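Local coordinates for single-stranded DNA-binding protein WHY3, chloroplastic (PDB 4KOQ) that binds single-stranded DNA, guards plastid genome stability against illegitimate recombination and represses transcription of the kinesin gene KP1 in the nucleus, working as a homotetramer, at the interface of chains A and B. Numbering follows the deposited sequence. Chains: chain A/B, Single-stranded DNA-binding protein WHY3, chloroplastic.

The interface of chains A and B. Residues chain A 161, 164; chain B 11, 13, 24, 26, 47, 154.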
loop_
_atom_site.group_PDB
_atom_site.type_symbol
_atom_site.label_atom_id
_atom_site.label_comp_id
_atom_site.label_asym_id
_atom_site.label_seq_id
_atom_site.Cartn_x
_atom_site.Cartn_y
_atom_site.Cartn_z
ATOM N N TRP A 161 -2.804 3.337 -13.514
ATOM C CA TRP A 161 -1.431 2.951 -13.326
ATOM C C TRP A 161 -1.294 1.470 -13.035
ATOM O O TRP A 161 -0.216 0.927 -13.134
ATOM C CB TRP A 161 -0.745 3.790 -12.242
ATOM C CG TRP A 161 -0.394 5.180 -12.727
ATOM C CD1 TRP A 161 -0.912 5.832 -13.790
ATOM C CD2 TRP A 161 0.596 6.038 -12.175
ATOM N NE1 TRP A 161 -0.342 7.087 -13.909
ATOM C CE2 TRP A 161 0.593 7.226 -12.926
ATOM C CE3 TRP A 161 1.456 5.933 -11.098
ATOM C CZ2 TRP A 161 1.442 8.276 -12.645
ATOM C CZ3 TRP A 161 2.298 6.982 -10.817
ATOM C CH2 TRP A 161 2.296 8.129 -11.602
ATOM N N PHE A 164 -0.427 -0.123 -16.096
ATOM C CA PHE A 164 1.013 -0.013 -16.363
ATOM C C PHE A 164 1.758 -1.040 -15.550
ATOM O O PHE A 164 2.636 -1.751 -16.051
ATOM C CB PHE A 164 1.537 1.410 -16.024
ATOM C CG PHE A 164 3.024 1.479 -15.693
ATOM C CD1 PHE A 164 3.987 1.666 -16.706
ATOM C CD2 PHE A 164 3.458 1.407 -14.369
ATOM C CE1 PHE A 164 5.357 1.749 -16.386
ATOM C CE2 PHE A 164 4.839 1.484 -14.047
ATOM C CZ PHE A 164 5.779 1.653 -15.066
ATOM N N VAL B 11 -1.356 6.453 -19.831
ATOM C CA VAL B 11 -2.108 6.677 -18.588
ATOM C C VAL B 11 -1.492 7.813 -17.768
ATOM O O VAL B 11 -1.439 7.757 -16.536
ATOM C CB VAL B 11 -2.173 5.367 -17.750
ATOM C CG1 VAL B 11 -3.051 4.309 -18.478
ATOM C CG2 VAL B 11 -0.803 4.816 -17.475
ATOM N N HIS B 13 -1.121 10.988 -15.633
ATOM C CA HIS B 13 -1.973 11.623 -14.660
ATOM C C HIS B 13 -1.710 13.119 -14.746
ATOM O O HIS B 13 -0.585 13.553 -14.596
ATOM C CB HIS B 13 -1.686 11.058 -13.276
ATOM C CG HIS B 13 -2.349 11.806 -12.161
ATOM N ND1 HIS B 13 -3.719 11.833 -11.980
ATOM C CD2 HIS B 13 -1.824 12.575 -11.185
ATOM C CE1 HIS B 13 -4.002 12.583 -10.928
ATOM N NE2 HIS B 13 -2.870 13.054 -10.434
ATOM N N ILE B 24 2.111 13.467 -15.502
ATOM C CA ILE B 24 3.066 12.532 -14.924
ATOM C C ILE B 24 2.801 11.144 -15.472
ATOM O O ILE B 24 1.701 10.607 -15.309
ATOM C CB ILE B 24 2.929 12.473 -13.396
ATOM C CG1 ILE B 24 3.090 13.890 -12.840
ATOM C CG2 ILE B 24 3.953 11.556 -12.784
ATOM C CD1 ILE B 24 2.859 14.008 -11.375
ATOM N N PRO B 26 4.300 7.109 -15.888
ATOM C CA PRO B 26 5.318 6.152 -15.470
ATOM C C PRO B 26 6.048 5.517 -16.661
ATOM O O PRO B 26 5.509 5.406 -17.771
ATOM C CB PRO B 26 4.524 5.121 -14.676
ATOM C CG PRO B 26 3.138 5.349 -15.000
ATOM C CD PRO B 26 2.936 6.629 -15.650
ATOM N N LEU B 47 9.589 8.258 -13.337
ATOM C CA LEU B 47 8.409 8.992 -13.717
ATOM C C LEU B 47 8.813 10.176 -14.584
ATOM O O LEU B 47 9.744 10.931 -14.248
ATOM C CB LEU B 47 7.685 9.556 -12.466
ATOM C CG LEU B 47 7.116 8.496 -11.514
ATOM C CD1 LEU B 47 6.381 9.119 -10.343
ATOM C CD2 LEU B 47 6.210 7.507 -12.210
ATOM N N VAL B 154 3.759 2.945 -7.095
ATOM C CA VAL B 154 4.551 2.655 -8.275
ATOM C C VAL B 154 5.984 2.275 -7.944
ATOM O O VAL B 154 6.636 1.590 -8.724
ATOM C CB VAL B 154 4.478 3.826 -9.291
ATOM C CG1 VAL B 154 5.429 4.918 -8.931
ATOM C CG2 VAL B 154 4.701 3.299 -10.685
#
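A:Trp161 and A:Phe164 hold B:Pro26 in the wedge between two aromatic faces inclined at about 60° to each other. On the indole side the CG-CD edge of the proline ring bears on the face, the rest of the ring tilting away; CG lies 3.7 Å above the indole plane and over its centre, while CD comes 3.6 Å from A:Trp161 CE2. On the phenyl side B:Pro26 CB sits over the middle of the A:Phe164 ring, 3.6 Å from the centroid. Proline suits this wedge because its compact, rigid ring offers C-H groups to both faces and has no N-H to satisfy. The A:Phe164 side chain reaches the proline with CG anti to its own backbone N (chi1 155°), and the carbonyl O of A:Trp161 lies at the edge of the phenyl ring.

A hydrogen bond helps set the rotation of the indole. A:Trp161 NE1 donates to the backbone O of B:Val11 at 2.9 Å, with the acceptor close to the ring plane and the donor tilted from the carbonyl plane; the bond is bent, 136° at H. Tryptophan thus buries a large apolar surface while its polar N-H is satisfied.

Aliphatic groups line the rim of the indole and touch the phenyl edge. B:Val11 CG2 touches A:Trp161 CD1, whereas B:Ile24 CG2 meets A:Trp161 CH2 at the far edge of the indole, 4.0 Å away. B:Leu47 CD2 also reaches A:Trp161 CH2. B:Val154 touches both aromatic rings, its CG2 3.8 Å from A:Phe164 CE2 and its CB 4.1 Å from A:Trp161 CE3. Branched aliphatic residues can follow the ring outline without polar groups to satisfy.

Within the homotetramer, the side chains of A:Trp161 and A:Phe164, on the short helix 161-165, insert into a groove of the neighbouring subunit's Whirly domain, formed by strands 20-27 and 46-56, helix 141-158 and the N-terminal segment around B:Val11.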